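Local coordinates for glyoxalase-related enzyme (Fulvimarina pelagi, PDB 3BQX), which is of unknown function but belongs to the glyoxalase-like vicinal oxygen chelate (VOC) superfamily and is probably an enzyme related to glyoxalase, at residues 87-99 against 111-123. Residues are numbered along the deposited sequence; the frame is centred on the assembly and turned at random.
Sequences MERLVAAGGQLLR and GYVADPDGHIWEI
Met-87 and Leu-90 of helix 83-92 pack on Val-113 and Ile-123 in a beta-alpha-beta-beta-beta module, the building unit of the VOC fold. The helix covers one face of the sheet, and its segment 87-92 runs at 18° to strand 111-114. Met-87 and Ile-123 lie alongside each other, pointing opposite ways, with Met-87 CG 3.7 Å from Ile-123 CG1. The selenomethionine SE lies 3.7 Å from Gly-111 CA, and the bend at the last torsion (chi3 62°) turns CE toward Val-113 CG2. Leu-90 meets Ile-123 tip to tip, CD1 to CD1 at 3.7 Å. The two branches of Val-113 divide the work: CG2 faces Met-87, while CG1 lies near Leu-90 CB and Gly-95 CA.

A Schellman motif with Gly-94 at C-prime ends the helix, and the chain returns as edge strand 96-102, antiparallel to 109-114. On the face away from the helix, Leu-98 CD1 lies 3.9 Å from both Ala-114 CB and Ile-120 CG1. The two side chains, Leu-98 and Ile-120, stand roughly perpendicular. Arg-99 CB sits at the edge of the Tyr-112 ring, near its plane. Arg-99 forms a salt bridge with Asp-102, and Tyr-112 OH is hydrogen-bonded to Asp-59 OD2 of the second subunit, whose Val-60 also packs on this face.

Leu-98 and Arg-99 share Tyr-112 in a classic beta bulge. Both their amides reach Tyr-112 O from the same face of its carbonyl plane, Leu-98 N at 3.0 Å and Arg-99 N at 3.2 Å.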
loop_
_atom_site.group_PDB
_atom_site.type_symbol
_atom_site.label_atom_id
_atom_site.label_comp_id
_atom_site.label_asym_id
_atom_site.label_seq_id
_atom_site.Cartn_x
_atom_site.Cartn_y
_atom_site.Cartn_z
HETATM N N MSE A 87 -12.362 -13.664 -6.312
HETATM C CA MSE A 87 -11.447 -13.573 -7.438
HETATM C C MSE A 87 -12.186 -13.583 -8.774
HETATM O O MSE A 87 -11.808 -12.866 -9.697
HETATM C CB MSE A 87 -10.432 -14.714 -7.391
HETATM C CG MSE A 87 -9.338 -14.493 -6.361
HETATM SE SE MSE A 87 -8.122 -15.979 -6.228
HETATM C CE MSE A 87 -7.402 -15.977 -8.026
ATOM N N GLU A 88 -13.234 -14.399 -8.874
ATOM C CA GLU A 88 -14.020 -14.461 -10.103
ATOM C C GLU A 88 -14.668 -13.104 -10.363
ATOM O O GLU A 88 -14.729 -12.645 -11.502
ATOM C CB GLU A 88 -15.112 -15.530 -10.000
ATOM C CG GLU A 88 -14.599 -16.945 -9.795
ATOM C CD GLU A 88 -15.713 -17.974 -9.816
ATOM O OE1 GLU A 88 -16.725 -17.777 -9.109
ATOM O OE2 GLU A 88 -15.575 -18.986 -10.538
ATOM N N ARG A 89 -15.149 -12.468 -9.296
ATOM C CA ARG A 89 -15.789 -11.164 -9.411
ATOM C C ARG A 89 -14.781 -10.106 -9.854
ATOM O O ARG A 89 -15.104 -9.223 -10.647
ATOM C CB ARG A 89 -16.429 -10.759 -8.076
ATOM C CG ARG A 89 -17.591 -11.654 -7.646
ATOM C CD ARG A 89 -18.485 -10.973 -6.611
ATOM N NE ARG A 89 -17.878 -10.889 -5.285
ATOM C CZ ARG A 89 -17.761 -11.914 -4.445
ATOM N NH1 ARG A 89 -18.211 -13.116 -4.790
ATOM N NH2 ARG A 89 -17.204 -11.737 -3.255
ATOM N N LEU A 90 -13.553 -10.198 -9.353
ATOM C CA LEU A 90 -12.524 -9.237 -9.735
ATOM C C LEU A 90 -12.176 -9.397 -11.211
ATOM O O LEU A 90 -12.005 -8.414 -11.929
ATOM C CB LEU A 90 -11.263 -9.426 -8.886
ATOM C CG LEU A 90 -11.385 -9.132 -7.389
ATOM C CD1 LEU A 90 -10.043 -9.388 -6.712
ATOM C CD2 LEU A 90 -11.816 -7.683 -7.174
ATOM N N VAL A 91 -12.067 -10.645 -11.659
ATOM C CA VAL A 91 -11.748 -10.917 -13.055
ATOM C C VAL A 91 -12.867 -10.410 -13.960
ATOM O O VAL A 91 -12.611 -9.817 -15.003
ATOM C CB VAL A 91 -11.553 -12.425 -13.303
ATOM C CG1 VAL A 91 -11.383 -12.691 -14.798
ATOM C CG2 VAL A 91 -10.329 -12.914 -12.539
ATOM N N ALA A 92 -14.106 -10.640 -13.543
ATOM C CA ALA A 92 -15.268 -10.205 -14.311
ATOM C C ALA A 92 -15.354 -8.682 -14.383
ATOM O O ALA A 92 -16.002 -8.133 -15.271
ATOM C CB ALA A 92 -16.536 -10.766 -13.688
ATOM N N ALA A 93 -14.696 -8.004 -13.446
ATOM C CA ALA A 93 -14.712 -6.546 -13.400
ATOM C C ALA A 93 -13.499 -5.903 -14.080
ATOM O O ALA A 93 -13.237 -4.710 -13.905
ATOM C CB ALA A 93 -14.807 -6.081 -11.952
ATOM N N GLY A 94 -12.756 -6.695 -14.848
ATOM C CA GLY A 94 -11.601 -6.163 -15.550
ATOM C C GLY A 94 -10.257 -6.606 -15.005
ATOM O O GLY A 94 -9.214 -6.194 -15.509
ATOM N N GLY A 95 -10.275 -7.451 -13.981
ATOM C CA GLY A 95 -9.028 -7.919 -13.404
ATOM C C GLY A 95 -8.335 -8.976 -14.245
ATOM O O GLY A 95 -8.975 -9.670 -15.034
ATOM N N GLN A 96 -7.019 -9.087 -14.085
ATOM C CA GLN A 96 -6.231 -10.076 -14.813
ATOM C C GLN A 96 -5.789 -11.156 -13.840
ATOM O O GLN A 96 -5.057 -10.887 -12.883
ATOM C CB GLN A 96 -5.006 -9.426 -15.463
ATOM C CG GLN A 96 -4.005 -10.406 -16.098
ATOM C CD GLN A 96 -4.635 -11.339 -17.127
ATOM O OE1 GLN A 96 -5.375 -10.904 -18.010
ATOM N NE2 GLN A 96 -4.329 -12.632 -17.022
ATOM N N LEU A 97 -6.254 -12.375 -14.077
ATOM C CA LEU A 97 -5.907 -13.508 -13.231
ATOM C C LEU A 97 -4.422 -13.826 -13.383
ATOM O O LEU A 97 -3.943 -14.087 -14.488
ATOM C CB LEU A 97 -6.750 -14.727 -13.624
ATOM C CG LEU A 97 -6.531 -16.032 -12.857
ATOM C CD1 LEU A 97 -6.751 -15.822 -11.366
ATOM C CD2 LEU A 97 -7.492 -17.086 -13.393
ATOM N N LEU A 98 -3.696 -13.796 -12.270
ATOM C CA LEU A 98 -2.262 -14.082 -12.279
ATOM C C LEU A 98 -1.963 -15.450 -11.687
ATOM O O LEU A 98 -1.068 -16.155 -12.151
ATOM C CB LEU A 98 -1.493 -13.000 -11.503
ATOM C CG LEU A 98 -1.510 -11.586 -12.087
ATOM C CD1 LEU A 98 -0.762 -10.640 -11.150
ATOM C CD2 LEU A 98 -0.874 -11.585 -13.472
ATOM N N ARG A 99 -2.713 -15.828 -10.659
ATOM C CA ARG A 99 -2.515 -17.121 -10.029
ATOM C C ARG A 99 -3.795 -17.650 -9.396
ATOM O O ARG A 99 -4.331 -17.048 -8.469
ATOM C CB ARG A 99 -1.417 -17.037 -8.960
ATOM C CG ARG A 99 -1.205 -18.346 -8.222
ATOM C CD ARG A 99 0.064 -18.340 -7.388
ATOM N NE ARG A 99 0.360 -19.686 -6.903
ATOM C CZ ARG A 99 1.586 -20.174 -6.740
ATOM N NH1 ARG A 99 2.646 -19.428 -7.018
ATOM N NH2 ARG A 99 1.750 -21.420 -6.318
ATOM N N GLY A 111 -4.767 -16.514 -3.903
ATOM C CA GLY A 111 -4.573 -16.363 -5.331
ATOM C C GLY A 111 -4.212 -14.918 -5.628
ATOM O O GLY A 111 -4.207 -14.084 -4.719
ATOM N N TYR A 112 -3.910 -14.609 -6.883
ATOM C CA TYR A 112 -3.545 -13.248 -7.264
ATOM C C TYR A 112 -4.307 -12.757 -8.488
ATOM O O TYR A 112 -4.514 -13.505 -9.450
ATOM C CB TYR A 112 -2.044 -13.158 -7.554
ATOM C CG TYR A 112 -1.145 -13.212 -6.339
ATOM C CD1 TYR A 112 -0.865 -12.059 -5.601
ATOM C CD2 TYR A 112 -0.524 -14.407 -5.954
ATOM C CE1 TYR A 112 0.015 -12.091 -4.522
ATOM C CE2 TYR A 112 0.353 -14.446 -4.874
ATOM C CZ TYR A 112 0.621 -13.284 -4.166
ATOM O OH TYR A 112 1.524 -13.300 -3.127
ATOM N N VAL A 113 -4.723 -11.494 -8.445
ATOM C CA VAL A 113 -5.434 -10.857 -9.545
ATOM C C VAL A 113 -4.956 -9.417 -9.597
ATOM O O VAL A 113 -4.915 -8.743 -8.566
ATOM C CB VAL A 113 -6.967 -10.862 -9.320
ATOM C CG1 VAL A 113 -7.660 -10.105 -10.445
ATOM C CG2 VAL A 113 -7.484 -12.291 -9.247
ATOM N N ALA A 114 -4.588 -8.943 -10.777
ATOM C CA ALA A 114 -4.125 -7.571 -10.898
ATOM C C ALA A 114 -5.250 -6.664 -11.362
ATOM O O ALA A 114 -6.142 -7.092 -12.102
ATOM C CB ALA A 114 -2.965 -7.492 -11.866
ATOM N N ASP A 115 -5.227 -5.409 -10.919
ATOM C CA ASP A 115 -6.257 -4.480 -11.343
ATOM C C ASP A 115 -5.966 -4.063 -12.789
ATOM O O ASP A 115 -4.956 -4.474 -13.359
ATOM C CB ASP A 115 -6.378 -3.296 -10.345
ATOM C CG ASP A 115 -5.310 -2.221 -10.503
ATOM O OD1 ASP A 115 -4.430 -2.288 -11.381
ATOM O OD2 ASP A 115 -5.379 -1.261 -9.700
ATOM N N PRO A 116 -6.855 -3.273 -13.412
ATOM C CA PRO A 116 -6.653 -2.846 -14.804
ATOM C C PRO A 116 -5.315 -2.207 -15.142
ATOM O O PRO A 116 -4.881 -2.237 -16.295
ATOM C CB PRO A 116 -7.808 -1.877 -15.041
ATOM C CG PRO A 116 -8.877 -2.408 -14.167
ATOM C CD PRO A 116 -8.129 -2.750 -12.890
ATOM N N ASP A 117 -4.671 -1.618 -14.142
ATOM C CA ASP A 117 -3.399 -0.949 -14.351
ATOM C C ASP A 117 -2.200 -1.810 -13.989
ATOM O O ASP A 117 -1.062 -1.346 -14.030
ATOM C CB ASP A 117 -3.386 0.361 -13.561
ATOM C CG ASP A 117 -4.431 1.342 -14.062
ATOM O OD1 ASP A 117 -4.150 2.047 -15.053
ATOM O OD2 ASP A 117 -5.536 1.393 -13.481
ATOM N N GLY A 118 -2.460 -3.064 -13.635
ATOM C CA GLY A 118 -1.381 -3.975 -13.299
ATOM C C GLY A 118 -1.037 -4.109 -11.829
ATOM O O GLY A 118 -0.182 -4.918 -11.473
ATOM N N HIS A 119 -1.680 -3.328 -10.967
ATOM C CA HIS A 119 -1.377 -3.429 -9.539
ATOM C C HIS A 119 -1.869 -4.768 -9.019
ATOM O O HIS A 119 -3.043 -5.105 -9.136
ATOM C CB HIS A 119 -2.024 -2.278 -8.779
ATOM C CG HIS A 119 -1.555 -0.935 -9.231
ATOM N ND1 HIS A 119 -0.238 -0.535 -9.128
ATOM C CD2 HIS A 119 -2.216 0.088 -9.820
ATOM C CE1 HIS A 119 -0.110 0.678 -9.637
ATOM N NE2 HIS A 119 -1.296 1.078 -10.063
ATOM N N ILE A 120 -0.952 -5.523 -8.427
ATOM C CA ILE A 120 -1.240 -6.854 -7.923
ATOM C C ILE A 120 -1.992 -6.955 -6.604
ATOM O O ILE A 120 -1.614 -6.342 -5.599
ATOM C CB ILE A 120 0.070 -7.661 -7.778
ATOM C CG1 ILE A 120 0.782 -7.730 -9.134
ATOM C CG2 ILE A 120 -0.225 -9.047 -7.243
ATOM C CD1 ILE A 120 2.166 -8.355 -9.067
ATOM N N TRP A 121 -3.063 -7.741 -6.617
ATOM C CA TRP A 121 -3.850 -7.976 -5.423
ATOM C C TRP A 121 -3.810 -9.445 -5.058
ATOM O O TRP A 121 -3.970 -10.315 -5.920
ATOM C CB TRP A 121 -5.318 -7.589 -5.629
ATOM C CG TRP A 121 -5.584 -6.139 -5.505
ATOM C CD1 TRP A 121 -5.534 -5.209 -6.497
ATOM C CD2 TRP A 121 -5.899 -5.432 -4.301
ATOM N NE1 TRP A 121 -5.796 -3.955 -5.988
ATOM C CE2 TRP A 121 -6.026 -4.068 -4.643
ATOM C CE3 TRP A 121 -6.090 -5.819 -2.966
ATOM C CZ2 TRP A 121 -6.331 -3.084 -3.699
ATOM C CZ3 TRP A 121 -6.394 -4.830 -2.023
ATOM C CH2 TRP A 121 -6.512 -3.486 -2.399
ATOM N N GLU A 122 -3.575 -9.730 -3.786
ATOM C CA GLU A 122 -3.604 -11.099 -3.311
ATOM C C GLU A 122 -4.936 -11.246 -2.589
ATOM O O GLU A 122 -5.293 -10.395 -1.777
ATOM C CB GLU A 122 -2.476 -11.382 -2.316
ATOM C CG GLU A 122 -2.625 -12.750 -1.637
ATOM C CD GLU A 122 -1.539 -13.029 -0.626
ATOM O OE1 GLU A 122 -0.919 -12.059 -0.143
ATOM O OE2 GLU A 122 -1.318 -14.217 -0.297
ATOM N N ILE A 123 -5.692 -12.290 -2.916
ATOM C CA ILE A 123 -6.946 -12.552 -2.228
ATOM C C ILE A 123 -6.583 -13.770 -1.404
ATOM O O ILE A 123 -6.250 -14.822 -1.950
ATOM C CB ILE A 123 -8.096 -12.872 -3.199
ATOM C CG1 ILE A 123 -8.275 -11.713 -4.187
ATOM C CG2 ILE A 123 -9.376 -13.112 -2.417
ATOM C CD1 ILE A 123 -8.486 -10.354 -3.537
#